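Local coordinates for protein glycerol-3-phosphate dehydrogenase [NAD(+)] 1 (Saccharomyces cerevisiae, PDB 4FGW) that interconverts dihydroxyacetone phosphate and sn-glycerol 3-phosphate with NAD(H), and so drives the glycerol accumulation that protects yeast cells under hyperosmotic stress, at residues P97-P102 with V188-W193; I125-L130 with Q162-Y167; V198-P203 with K216-L221; S230-V235 with E289-Q294. All blocks are in the same frame, centred on the assembly; numbering follows the deposited sequence.

Contact 1: residues P97-P102 with V188-W193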
loop_
_atom_site.group_PDB
_atom_site.type_symbol
_atom_site.label_atom_id
_atom_site.label_comp_id
_atom_site.label_asym_id
_atom_site.label_seq_id
_atom_site.Cartn_x
_atom_site.Cartn_y
_atom_site.Cartn_z
ATOM N N PRO A 97 -1.293 -16.890 26.680
ATOM C CA PRO A 97 -2.422 -17.518 27.399
ATOM C C PRO A 97 -3.669 -17.810 26.560
ATOM O O PRO A 97 -4.002 -17.050 25.646
ATOM C CB PRO A 97 -2.708 -16.532 28.531
ATOM C CG PRO A 97 -2.288 -15.203 27.969
ATOM C CD PRO A 97 -1.079 -15.495 27.132
ATOM N N GLY A 98 -4.330 -18.920 26.888
ATOM C CA GLY A 98 -5.552 -19.380 26.235
ATOM C C GLY A 98 -5.366 -20.118 24.924
ATOM O O GLY A 98 -6.353 -20.537 24.314
ATOM N N ILE A 99 -4.108 -20.283 24.473
ATOM C CA ILE A 99 -3.803 -20.953 23.207
ATOM C C ILE A 99 -3.344 -22.381 23.423
ATOM O O ILE A 99 -2.267 -22.611 23.974
ATOM C CB ILE A 99 -2.848 -20.119 22.294
ATOM C CG1 ILE A 99 -3.467 -18.745 21.895
ATOM C CG2 ILE A 99 -2.358 -20.916 21.063
ATOM C CD1 ILE A 99 -4.777 -18.759 21.001
ATOM N N THR A 100 -4.164 -23.337 22.966
ATOM C CA THR A 100 -3.883 -24.770 23.070
ATOM C C THR A 100 -2.806 -25.135 22.048
ATOM O O THR A 100 -2.956 -24.856 20.857
ATOM C CB THR A 100 -5.177 -25.598 22.931
ATOM O OG1 THR A 100 -6.182 -25.054 23.787
ATOM C CG2 THR A 100 -4.971 -27.071 23.264
ATOM N N LEU A 101 -1.705 -25.723 22.534
ATOM C CA LEU A 101 -0.576 -26.143 21.703
ATOM C C LEU A 101 -0.765 -27.611 21.267
ATOM O O LEU A 101 -1.345 -28.380 22.039
ATOM C CB LEU A 101 0.763 -25.896 22.425
ATOM C CG LEU A 101 1.029 -24.443 22.869
ATOM C CD1 LEU A 101 2.156 -24.375 23.877
ATOM C CD2 LEU A 101 1.301 -23.526 21.681
ATOM N N PRO A 102 -0.361 -27.987 20.020
ATOM C CA PRO A 102 -0.637 -29.350 19.506
ATOM C C PRO A 102 -0.602 -30.583 20.425
ATOM O O PRO A 102 -1.647 -30.972 20.962
ATOM C CB PRO A 102 0.277 -29.462 18.281
ATOM C CG PRO A 102 0.403 -28.073 17.791
ATOM C CD PRO A 102 0.287 -27.153 18.982
ATOM N N VAL A 188 -2.096 -14.704 14.750
ATOM C CA VAL A 188 -1.661 -15.967 14.126
ATOM C C VAL A 188 -2.020 -17.143 15.058
ATOM O O VAL A 188 -2.519 -18.161 14.577
ATOM C CB VAL A 188 -0.151 -15.989 13.716
ATOM C CG1 VAL A 188 0.222 -17.297 13.015
ATOM C CG2 VAL A 188 0.219 -14.797 12.845
ATOM N N ALA A 189 -1.793 -16.976 16.389
ATOM C CA ALA A 189 -2.098 -17.976 17.425
ATOM C C ALA A 189 -3.596 -18.263 17.488
ATOM O O ALA A 189 -3.986 -19.422 17.536
ATOM C CB ALA A 189 -1.592 -17.506 18.783
ATOM N N GLN A 190 -4.427 -17.203 17.412
ATOM C CA GLN A 190 -5.889 -17.279 17.411
ATOM C C GLN A 190 -6.425 -17.822 16.079
ATOM O O GLN A 190 -7.638 -17.982 15.918
ATOM C CB GLN A 190 -6.486 -15.893 17.674
ATOM C CG GLN A 190 -6.600 -15.539 19.140
ATOM C CD GLN A 190 -7.267 -14.199 19.297
ATOM O OE1 GLN A 190 -8.490 -14.102 19.436
ATOM N NE2 GLN A 190 -6.478 -13.136 19.269
ATOM N N GLU A 191 -5.518 -18.077 15.118
ATOM C CA GLU A 191 -5.801 -18.571 13.768
ATOM C C GLU A 191 -6.598 -17.572 12.925
ATOM O O GLU A 191 -7.373 -17.966 12.049
ATOM C CB GLU A 191 -6.384 -19.999 13.768
ATOM C CG GLU A 191 -5.443 -21.019 14.385
ATOM C CD GLU A 191 -5.879 -22.471 14.369
ATOM O OE1 GLU A 191 -7.004 -22.764 13.901
ATOM O OE2 GLU A 191 -5.085 -23.322 14.832
ATOM N N HIS A 192 -6.392 -16.265 13.197
ATOM C CA HIS A 192 -6.988 -15.167 12.436
ATOM C C HIS A 192 -6.136 -15.037 11.177
ATOM O O HIS A 192 -4.908 -14.937 11.274
ATOM C CB HIS A 192 -6.970 -13.854 13.238
ATOM C CG HIS A 192 -7.918 -13.798 14.400
ATOM N ND1 HIS A 192 -8.632 -14.910 14.819
ATOM C CD2 HIS A 192 -8.216 -12.758 15.212
ATOM C CE1 HIS A 192 -9.343 -14.508 15.860
ATOM N NE2 HIS A 192 -9.129 -13.220 16.130
ATOM N N TRP A 193 -6.771 -15.113 10.003
ATOM C CA TRP A 193 -6.060 -15.073 8.732
ATOM C C TRP A 193 -5.149 -13.854 8.483
ATOM O O TRP A 193 -5.575 -12.703 8.566
ATOM C CB TRP A 193 -6.989 -15.361 7.542
ATOM C CG TRP A 193 -6.258 -15.381 6.236
ATOM C CD1 TRP A 193 -5.445 -16.370 5.766
ATOM C CD2 TRP A 193 -6.179 -14.310 5.284
ATOM N NE1 TRP A 193 -4.910 -16.007 4.553
ATOM C CE2 TRP A 193 -5.351 -14.747 4.228
ATOM C CE3 TRP A 193 -6.760 -13.030 5.203
ATOM C CZ2 TRP A 193 -5.098 -13.959 3.098
ATOM C CZ3 TRP A 193 -6.513 -12.250 4.081
ATOM C CH2 TRP A 193 -5.704 -12.721 3.036
#
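I99 meets the last turn of helix 185-189 mainly with its ethyl arm, which A189 and Q190 receive. The arm lies against A189: CG1 of I99 is 3.8 Å from CB of A189, and CD1 reaches on to the backbone, 3.6 Å from the carbonyl O of A189. Further out, CD1 of I99 comes within 4.1 Å of CG of Q190, whose chain runs extended beyond that carbon. The arm is directed there by a first torsion that sets CG1 beside the backbone N (chi1 -61°). Cutting this side chain back to an alanine is likely to open a gap beside A189 and weaken the loop's apolar hold on the helix end. All this belongs to the Rossmann-type NAD-binding half of the enzyme, where the helix finishes in a Schellman motif: E191 takes positive phi (65°), and its N bonds back to O of V188 at 3.0 Å. Loop 97-102 leads into edge strand 105-108. In the second shell, K51 of helix 44-59 touches I99 and forms a salt bridge with E191, while L96 packs on A189. The side chain of A189 is about 6 Å from that of A185, which probably binds NAD(+).

Contact 2: residues I125-L130 with Q162-Y167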
loop_
_atom_site.group_PDB
_atom_site.type_symbol
_atom_site.label_atom_id
_atom_site.label_comp_id
_atom_site.label_asym_id
_atom_site.label_seq_id
_atom_site.Cartn_x
_atom_site.Cartn_y
_atom_site.Cartn_z
ATOM N N ILE A 125 13.569 -14.926 19.029
ATOM C CA ILE A 125 13.819 -14.287 20.322
ATOM C C ILE A 125 14.042 -12.814 20.112
ATOM O O ILE A 125 14.348 -12.427 19.017
ATOM C CB ILE A 125 15.108 -14.823 21.019
ATOM C CG1 ILE A 125 16.344 -14.362 20.279
ATOM C CG2 ILE A 125 15.113 -16.301 21.134
ATOM C CD1 ILE A 125 16.950 -15.408 19.482
ATOM N N PRO A 126 13.927 -11.992 21.152
ATOM C CA PRO A 126 14.155 -10.550 20.951
ATOM C C PRO A 126 15.622 -10.280 20.575
ATOM O O PRO A 126 16.531 -10.998 21.000
ATOM C CB PRO A 126 13.803 -9.929 22.313
ATOM C CG PRO A 126 13.087 -10.991 23.073
ATOM C CD PRO A 126 13.609 -12.289 22.564
ATOM N N HIS A 127 15.828 -9.250 19.751
ATOM C CA HIS A 127 17.103 -8.785 19.186
ATOM C C HIS A 127 18.267 -8.701 20.181
ATOM O O HIS A 127 19.397 -9.060 19.838
ATOM C CB HIS A 127 16.875 -7.441 18.470
ATOM C CG HIS A 127 15.693 -7.467 17.544
ATOM N ND1 HIS A 127 14.413 -7.781 18.002
ATOM C CD2 HIS A 127 15.628 -7.213 16.217
ATOM C CE1 HIS A 127 13.630 -7.744 16.934
ATOM N NE2 HIS A 127 14.312 -7.392 15.840
ATOM N N GLN A 128 17.979 -8.250 21.413
ATOM C CA GLN A 128 18.954 -8.114 22.500
ATOM C C GLN A 128 19.495 -9.465 23.008
ATOM O O GLN A 128 20.557 -9.495 23.638
ATOM C CB GLN A 128 18.393 -7.254 23.656
ATOM C CG GLN A 128 17.144 -7.812 24.352
ATOM C CD GLN A 128 15.831 -7.299 23.790
ATOM O OE1 GLN A 128 15.682 -6.999 22.592
ATOM N NE2 GLN A 128 14.824 -7.236 24.650
ATOM N N PHE A 129 18.797 -10.568 22.742
ATOM C CA PHE A 129 19.229 -11.911 23.137
ATOM C C PHE A 129 19.948 -12.712 22.075
ATOM O O PHE A 129 20.391 -13.804 22.326
ATOM C CB PHE A 129 18.057 -12.769 23.536
ATOM C CG PHE A 129 17.184 -12.164 24.545
ATOM C CD1 PHE A 129 16.041 -12.792 24.929
ATOM C CD2 PHE A 129 17.496 -10.979 25.116
ATOM C CE1 PHE A 129 15.231 -12.248 25.854
ATOM C CE2 PHE A 129 16.682 -10.440 26.050
ATOM C CZ PHE A 129 15.550 -11.072 26.411
ATOM N N LEU A 130 20.003 -12.201 20.870
ATOM C CA LEU A 130 20.714 -12.847 19.766
ATOM C C LEU A 130 22.215 -13.050 20.054
ATOM O O LEU A 130 22.676 -14.180 19.879
ATOM C CB LEU A 130 20.466 -12.146 18.418
ATOM C CG LEU A 130 20.859 -12.939 17.161
ATOM C CD1 LEU A 130 19.998 -14.190 16.996
ATOM C CD2 LEU A 130 20.745 -12.078 15.931
ATOM N N GLN A 162 23.760 -4.220 8.751
ATOM C CA GLN A 162 23.893 -5.675 8.847
ATOM C C GLN A 162 22.568 -6.378 9.091
ATOM O O GLN A 162 21.787 -5.965 9.944
ATOM C CB GLN A 162 24.928 -6.097 9.904
ATOM C CG GLN A 162 25.279 -7.592 9.833
ATOM C CD GLN A 162 26.271 -8.034 10.872
ATOM O OE1 GLN A 162 27.447 -8.243 10.572
ATOM N NE2 GLN A 162 25.811 -8.229 12.104
ATOM N N LEU A 163 22.340 -7.467 8.346
ATOM C CA LEU A 163 21.176 -8.326 8.508
ATOM C C LEU A 163 21.430 -9.224 9.724
ATOM O O LEU A 163 22.558 -9.688 9.923
ATOM C CB LEU A 163 20.933 -9.176 7.241
ATOM C CG LEU A 163 20.790 -8.436 5.897
ATOM C CD1 LEU A 163 20.735 -9.411 4.744
ATOM C CD2 LEU A 163 19.571 -7.515 5.872
ATOM N N LEU A 164 20.421 -9.490 10.532
ATOM C CA LEU A 164 20.578 -10.319 11.714
ATOM C C LEU A 164 20.688 -11.796 11.415
ATOM O O LEU A 164 21.166 -12.569 12.214
ATOM C CB LEU A 164 19.417 -10.105 12.666
ATOM C CG LEU A 164 18.922 -8.690 12.894
ATOM C CD1 LEU A 164 17.695 -8.711 13.732
ATOM C CD2 LEU A 164 19.943 -7.858 13.543
ATOM N N SER A 165 20.193 -12.187 10.264
ATOM C CA SER A 165 20.391 -13.522 9.692
ATOM C C SER A 165 21.878 -13.707 9.305
ATOM O O SER A 165 22.433 -14.794 9.507
ATOM C CB SER A 165 19.487 -13.719 8.478
ATOM O OG SER A 165 19.506 -12.603 7.602
ATOM N N SER A 166 22.534 -12.628 8.814
ATOM C CA SER A 166 23.958 -12.649 8.465
ATOM C C SER A 166 24.821 -12.767 9.716
ATOM O O SER A 166 25.875 -13.404 9.660
ATOM C CB SER A 166 24.355 -11.411 7.670
ATOM O OG SER A 166 23.782 -11.398 6.373
ATOM N N TYR A 167 24.368 -12.167 10.848
ATOM C CA TYR A 167 25.055 -12.245 12.140
ATOM C C TYR A 167 25.054 -13.710 12.584
ATOM O O TYR A 167 26.099 -14.217 12.990
ATOM C CB TYR A 167 24.374 -11.342 13.196
ATOM C CG TYR A 167 25.013 -11.396 14.572
ATOM C CD1 TYR A 167 26.159 -10.659 14.860
ATOM C CD2 TYR A 167 24.467 -12.178 15.589
ATOM C CE1 TYR A 167 26.753 -10.708 16.123
ATOM C CE2 TYR A 167 25.054 -12.233 16.858
ATOM C CZ TYR A 167 26.190 -11.488 17.122
ATOM O OH TYR A 167 26.775 -11.541 18.367
#
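H127 and L164 are the closest points of two backbones whose CA atoms stay 8.4 Å apart, and every approach across the gap involves a side chain. Residues 127-129 form a short 3-10 turn, tied by the bond from N of F129 to O of P126 (2.9 Å), which leads into helix 130-137. On the other side L163 is the N-cap of helix 164-172, and N of Y167 bonds to its carbonyl O at 3.2 Å.

Three small van der Waals contacts cross between the segments. CD1 of L164 approaches the imidazole obliquely, 3.6 Å from CD2 of H127, and the two side chains cross at about a right angle. L130 enters between L164 and Y167 with its CD2 methyl, which lies 4.0 Å from CB of L164, 3.8 Å from the carbonyl O of L164 and 3.7 Å from CD2 of the Y167 ring. L130 and Y167 run past each other in opposite directions, each with CG anti to its own backbone N (chi1 -165° and 179°), which carries both chains out across the gap. The imidazole is fixed at its polar end by a hydrogen bond between NE2 of H127 and O of K152, a residue that by similarity binds substrate; F129, in the same turn, is likewise inferred to bind NAD(+).

L151, in the loop after strand 146-149, packs against both L130 and L164. Y167 also leans on P131 and C134 of helix 130-137, while L163 and S165 face helix 235-257, so the start of helix 164-172 lies between these two helices.

Contact 3: residues V198-P203 with K216-L221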
loop_
_atom_site.group_PDB
_atom_site.type_symbol
_atom_site.label_atom_id
_atom_site.label_comp_id
_atom_site.label_asym_id
_atom_site.label_seq_id
_atom_site.Cartn_x
_atom_site.Cartn_y
_atom_site.Cartn_z
ATOM N N VAL A 198 8.639 -15.778 3.575
ATOM C CA VAL A 198 9.784 -16.551 4.018
ATOM C C VAL A 198 10.819 -16.376 2.906
ATOM O O VAL A 198 10.528 -16.662 1.742
ATOM C CB VAL A 198 9.487 -18.047 4.329
ATOM C CG1 VAL A 198 10.766 -18.775 4.757
ATOM C CG2 VAL A 198 8.422 -18.186 5.409
ATOM N N ALA A 199 12.005 -15.855 3.255
ATOM C CA ALA A 199 13.091 -15.655 2.295
ATOM C C ALA A 199 14.283 -16.509 2.654
ATOM O O ALA A 199 14.657 -16.586 3.822
ATOM C CB ALA A 199 13.479 -14.196 2.223
ATOM N N TYR A 200 14.873 -17.175 1.655
ATOM C CA TYR A 200 16.022 -18.062 1.853
ATOM C C TYR A 200 16.766 -18.256 0.538
ATOM O O TYR A 200 16.159 -18.615 -0.476
ATOM C CB TYR A 200 15.535 -19.418 2.408
ATOM C CG TYR A 200 16.604 -20.450 2.681
ATOM C CD1 TYR A 200 17.285 -20.473 3.895
ATOM C CD2 TYR A 200 16.865 -21.469 1.769
ATOM C CE1 TYR A 200 18.244 -21.447 4.168
ATOM C CE2 TYR A 200 17.819 -22.450 2.031
ATOM C CZ TYR A 200 18.510 -22.433 3.231
ATOM O OH TYR A 200 19.455 -23.398 3.487
ATOM N N HIS A 201 18.077 -17.998 0.554
ATOM C CA HIS A 201 18.931 -18.217 -0.608
ATOM C C HIS A 201 19.412 -19.650 -0.504
ATOM O O HIS A 201 20.016 -20.017 0.511
ATOM C CB HIS A 201 20.143 -17.264 -0.619
ATOM C CG HIS A 201 19.795 -15.836 -0.905
ATOM N ND1 HIS A 201 19.910 -14.856 0.069
ATOM C CD2 HIS A 201 19.347 -15.265 -2.049
ATOM C CE1 HIS A 201 19.531 -13.727 -0.508
ATOM N NE2 HIS A 201 19.176 -13.924 -1.781
ATOM N N ILE A 202 19.106 -20.473 -1.525
ATOM C CA ILE A 202 19.551 -21.865 -1.571
ATOM C C ILE A 202 21.086 -21.822 -1.650
ATOM O O ILE A 202 21.620 -21.114 -2.508
ATOM C CB ILE A 202 18.879 -22.653 -2.735
ATOM C CG1 ILE A 202 17.400 -22.935 -2.423
ATOM C CG2 ILE A 202 19.618 -23.965 -3.040
ATOM C CD1 ILE A 202 16.491 -22.337 -3.379
ATOM N N PRO A 203 21.803 -22.473 -0.703
ATOM C CA PRO A 203 23.273 -22.384 -0.710
ATOM C C PRO A 203 23.984 -23.307 -1.699
ATOM O O PRO A 203 23.356 -24.141 -2.352
ATOM C CB PRO A 203 23.644 -22.701 0.742
ATOM C CG PRO A 203 22.565 -23.598 1.215
ATOM C CD PRO A 203 21.321 -23.309 0.417
ATOM N N LYS A 216 10.334 -25.530 -1.287
ATOM C CA LYS A 216 9.210 -26.457 -1.131
ATOM C C LYS A 216 9.079 -26.890 0.335
ATOM O O LYS A 216 7.967 -26.913 0.868
ATOM C CB LYS A 216 9.370 -27.683 -2.051
ATOM C CG LYS A 216 9.106 -27.392 -3.530
ATOM C CD LYS A 216 8.197 -28.437 -4.185
ATOM C CE LYS A 216 8.932 -29.622 -4.771
ATOM N NZ LYS A 216 8.005 -30.556 -5.465
ATOM N N VAL A 217 10.225 -27.213 0.984
ATOM C CA VAL A 217 10.314 -27.623 2.389
ATOM C C VAL A 217 9.856 -26.455 3.291
ATOM O O VAL A 217 9.047 -26.667 4.198
ATOM C CB VAL A 217 11.730 -28.168 2.734
ATOM C CG1 VAL A 217 11.963 -28.246 4.239
ATOM C CG2 VAL A 217 11.966 -29.534 2.088
ATOM N N LEU A 218 10.331 -25.225 2.990
ATOM C CA LEU A 218 9.982 -24.000 3.719
ATOM C C LEU A 218 8.517 -23.615 3.564
ATOM O O LEU A 218 7.927 -23.110 4.519
ATOM C CB LEU A 218 10.899 -22.824 3.341
ATOM C CG LEU A 218 12.372 -22.968 3.748
ATOM C CD1 LEU A 218 13.201 -21.908 3.106
ATOM C CD2 LEU A 218 12.554 -22.948 5.264
ATOM N N LYS A 219 7.927 -23.869 2.378
ATOM C CA LYS A 219 6.509 -23.628 2.108
ATOM C C LYS A 219 5.679 -24.590 2.944
ATOM O O LYS A 219 4.737 -24.158 3.593
ATOM C CB LYS A 219 6.185 -23.786 0.604
ATOM C CG LYS A 219 4.708 -23.561 0.233
ATOM C CD LYS A 219 4.348 -22.102 -0.023
ATOM C CE LYS A 219 2.935 -21.969 -0.546
ATOM N NZ LYS A 219 2.747 -20.703 -1.313
ATOM N N ALA A 220 6.056 -25.876 2.959
ATOM C CA ALA A 220 5.385 -26.922 3.725
ATOM C C ALA A 220 5.537 -26.715 5.238
ATOM O O ALA A 220 4.612 -27.034 5.981
ATOM C CB ALA A 220 5.921 -28.290 3.324
ATOM N N LEU A 221 6.689 -26.171 5.683
ATOM C CA LEU A 221 6.994 -25.936 7.096
ATOM C C LEU A 221 6.166 -24.822 7.735
ATOM O O LEU A 221 5.746 -24.960 8.885
ATOM C CB LEU A 221 8.507 -25.665 7.289
ATOM C CG LEU A 221 9.045 -25.520 8.723
ATOM C CD1 LEU A 221 8.852 -26.796 9.526
ATOM C CD2 LEU A 221 10.503 -25.137 8.708
#
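L218 projects from helix 215-222 onto V198 and Y200 of the chain at the end of strand 194-199, within a beta-alpha-beta unit completed by strand 227-232. This unit lies at one border of the mixed sheet of the Rossmann-type domain, and the helix packs across the face of the strands it connects.

The contact itself is apolar and buried. V198 and Y200, two residues apart, direct their side chains toward the helix, while A199 between them turns the other way, the usual alternation of an extended chain. V198 offers CG1 to the root of the leucine, 4.3 Å from CB of L218, a loose approach. Y200 takes the tip: the two side chains cross at about a right angle, and the methyl CD1 of L218 meets the base of the tyrosine obliquely, nearer to CB than to the ring. Other apolar neighbours complete the cluster, with I148 of strand 146-149 touching both V198 and L218, and V231 lying against the leucine from strand 227-232.

Polar interactions tie down the flanks. The carbonyl O of Y200 is hydrogen-bonded to NE2 of H215, just ahead of the 216-221 segment, and NZ of K219 bonds to O of V229, pinning the helix to the next strand.

CB of Y200 lies 3.5 Å from CD1 of L218; with CG anti to the backbone N (chi1 -180°), the ring carbon CG of Y200 comes to 3.7 Å from the same methyl.

Contact 4: residues S230-V235 with E289-Q294; sequences SVIEDV and EETYYQ
The N-cap of the long helix 235-257, where the chain leaves edge strand 227-232 of the Rossmann-type domain for the helical C-terminal region, is the site of this contact. D234 holds that position, and its carboxylate serves two helices. OD1 bonds to N of G237 in the first turn of helix 235-257, while OD2 accepts the hydroxyl of T291 from helix 289-294, with OG1 of T291 2.9 Å from OD2 of D234. The donor arrives on the anti side of the oxygen, 16° out of the carboxylate plane. The same OD2 also takes N of R288 and OG of S287, so three partners grip one buried oxygen and hold the carboxylate against rotation. With an asparagine in its place the negative charge is gone, and the donors from T291, R288 and S287 would probably be held less well, one or more left without an acceptor. Beside the polar bond, CD1 of I232 touches CG2 of T291 at 3.6 Å. I238 of helix 235-257 packs on both I232 and T291. Strand 227-232 pairs with strand 194-199 on its inner side, and Y292 turns toward helices 235-257 and 261-283, while Y293 stacks on Y293 of the second subunit.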
loop_
_atom_site.group_PDB
_atom_site.type_symbol
_atom_site.label_atom_id
_atom_site.label_comp_id
_atom_site.label_asym_id
_atom_site.label_seq_id
_atom_site.Cartn_x
_atom_site.Cartn_y
_atom_site.Cartn_z
ATOM N N SER A 230 4.499 -17.136 1.366
ATOM C CA SER A 230 5.128 -16.936 0.064
ATOM C C SER A 230 6.633 -17.086 0.303
ATOM O O SER A 230 7.188 -16.392 1.154
ATOM C CB SER A 230 4.801 -15.556 -0.492
ATOM O OG SER A 230 5.608 -15.274 -1.623
ATOM N N VAL A 231 7.272 -18.029 -0.397
ATOM C CA VAL A 231 8.703 -18.305 -0.257
ATOM C C VAL A 231 9.494 -17.690 -1.410
ATOM O O VAL A 231 9.212 -17.962 -2.577
ATOM C CB VAL A 231 9.051 -19.805 -0.043
ATOM C CG1 VAL A 231 10.473 -19.961 0.496
ATOM C CG2 VAL A 231 8.055 -20.477 0.893
ATOM N N ILE A 232 10.480 -16.850 -1.067
ATOM C CA ILE A 232 11.349 -16.154 -2.025
ATOM C C ILE A 232 12.827 -16.319 -1.639
ATOM O O ILE A 232 13.133 -17.010 -0.665
ATOM C CB ILE A 232 10.932 -14.655 -2.202
ATOM C CG1 ILE A 232 11.047 -13.856 -0.879
ATOM C CG2 ILE A 232 9.534 -14.533 -2.835
ATOM C CD1 ILE A 232 11.222 -12.363 -1.032
ATOM N N GLU A 233 13.730 -15.678 -2.393
ATOM C CA GLU A 233 15.177 -15.706 -2.156
ATOM C C GLU A 233 15.660 -14.471 -1.394
ATOM O O GLU A 233 16.518 -14.590 -0.524
ATOM C CB GLU A 233 15.937 -15.806 -3.490
ATOM C CG GLU A 233 15.953 -17.197 -4.092
ATOM C CD GLU A 233 17.282 -17.570 -4.716
ATOM O OE1 GLU A 233 17.423 -17.392 -5.947
ATOM O OE2 GLU A 233 18.187 -18.021 -3.975
ATOM N N ASP A 234 15.120 -13.286 -1.744
ATOM C CA ASP A 234 15.513 -11.984 -1.215
ATOM C C ASP A 234 15.387 -11.797 0.306
ATOM O O ASP A 234 14.415 -11.209 0.796
ATOM C CB ASP A 234 14.865 -10.854 -2.044
ATOM C CG ASP A 234 15.413 -9.453 -1.821
ATOM O OD1 ASP A 234 16.439 -9.315 -1.120
ATOM O OD2 ASP A 234 14.812 -8.495 -2.348
ATOM N N VAL A 235 16.414 -12.280 1.045
ATOM C CA VAL A 235 16.543 -12.177 2.504
ATOM C C VAL A 235 16.741 -10.703 2.906
ATOM O O VAL A 235 16.177 -10.266 3.907
ATOM C CB VAL A 235 17.654 -13.122 3.075
ATOM C CG1 VAL A 235 17.900 -12.884 4.562
ATOM C CG2 VAL A 235 17.317 -14.590 2.825
ATOM N N GLU A 289 13.428 -5.266 -6.486
ATOM C CA GLU A 289 12.365 -4.260 -6.314
ATOM C C GLU A 289 11.039 -4.950 -6.020
ATOM O O GLU A 289 10.269 -4.467 -5.194
ATOM C CB GLU A 289 12.199 -3.418 -7.589
ATOM C CG GLU A 289 13.137 -2.237 -7.678
ATOM C CD GLU A 289 12.818 -1.196 -8.736
ATOM O OE1 GLU A 289 11.734 -0.571 -8.657
ATOM O OE2 GLU A 289 13.690 -0.956 -9.602
ATOM N N GLU A 290 10.804 -6.098 -6.692
ATOM C CA GLU A 290 9.637 -6.972 -6.632
ATOM C C GLU A 290 9.236 -7.327 -5.217
ATOM O O GLU A 290 8.060 -7.249 -4.886
ATOM C CB GLU A 290 9.881 -8.250 -7.460
ATOM C CG GLU A 290 9.781 -8.045 -8.966
ATOM C CD GLU A 290 11.003 -7.483 -9.676
ATOM O OE1 GLU A 290 10.945 -7.363 -10.920
ATOM O OE2 GLU A 290 12.015 -7.171 -9.004
ATOM N N THR A 291 10.217 -7.666 -4.374
ATOM C CA THR A 291 10.055 -8.035 -2.967
ATOM C C THR A 291 9.254 -6.987 -2.191
ATOM O O THR A 291 8.347 -7.338 -1.437
ATOM C CB THR A 291 11.460 -8.258 -2.352
ATOM O OG1 THR A 291 12.165 -9.208 -3.151
ATOM C CG2 THR A 291 11.414 -8.721 -0.912
ATOM N N TYR A 292 9.592 -5.708 -2.396
ATOM C CA TYR A 292 8.988 -4.572 -1.706
ATOM C C TYR A 292 7.505 -4.339 -2.014
ATOM O O TYR A 292 6.753 -4.012 -1.100
ATOM C CB TYR A 292 9.823 -3.309 -1.939
ATOM C CG TYR A 292 11.267 -3.476 -1.527
ATOM C CD1 TYR A 292 11.667 -3.256 -0.216
ATOM C CD2 TYR A 292 12.236 -3.869 -2.446
ATOM C CE1 TYR A 292 12.988 -3.440 0.180
ATOM C CE2 TYR A 292 13.566 -4.047 -2.065
ATOM C CZ TYR A 292 13.936 -3.830 -0.749
ATOM O OH TYR A 292 15.238 -4.002 -0.355
ATOM N N TYR A 293 7.082 -4.523 -3.274
ATOM C CA TYR A 293 5.681 -4.318 -3.650
ATOM C C TYR A 293 4.854 -5.593 -3.842
ATOM O O TYR A 293 3.633 -5.505 -3.843
ATOM C CB TYR A 293 5.553 -3.357 -4.847
ATOM C CG TYR A 293 6.083 -3.897 -6.158
ATOM C CD1 TYR A 293 7.406 -3.694 -6.532
ATOM C CD2 TYR A 293 5.246 -4.563 -7.053
ATOM C CE1 TYR A 293 7.892 -4.166 -7.750
ATOM C CE2 TYR A 293 5.726 -5.054 -8.267
ATOM C CZ TYR A 293 7.048 -4.844 -8.615
ATOM O OH TYR A 293 7.525 -5.316 -9.812
ATOM N N GLN A 294 5.501 -6.767 -3.997
ATOM C CA GLN A 294 4.803 -8.049 -4.195
ATOM C C GLN A 294 4.601 -8.848 -2.919
ATOM O O GLN A 294 3.709 -9.695 -2.884
ATOM C CB GLN A 294 5.561 -8.951 -5.182
ATOM C CG GLN A 294 5.650 -8.429 -6.610
ATOM C CD GLN A 294 6.291 -9.402 -7.574
ATOM O OE1 GLN A 294 6.131 -9.281 -8.788
ATOM N NE2 GLN A 294 7.043 -10.380 -7.081
#

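In the fold
Along the chain, contact 2 falls within the span that contact 1 brackets, and contacts 3 and 4 follow. Contacts 1, 2 and 3 secure loops and helices around the mixed Rossmann-type sheet; contact 4 joins its edge strand to the helical C-terminal region. Contacts 1 and 4 are widest apart, their centres about 27 Å from each other; the centres of contacts 3 and 4 are about 13 Å apart, and the two are continuous through strands 194-199 and 227-232, with V198 probably bonded to I232 and S230. S165 of contact 2 packs on V235 of contact 4. Contact 2 lies beside residues thought to bind NAD(+) and substrate, contact 4 away from them; in this family the active site lies between the two domains.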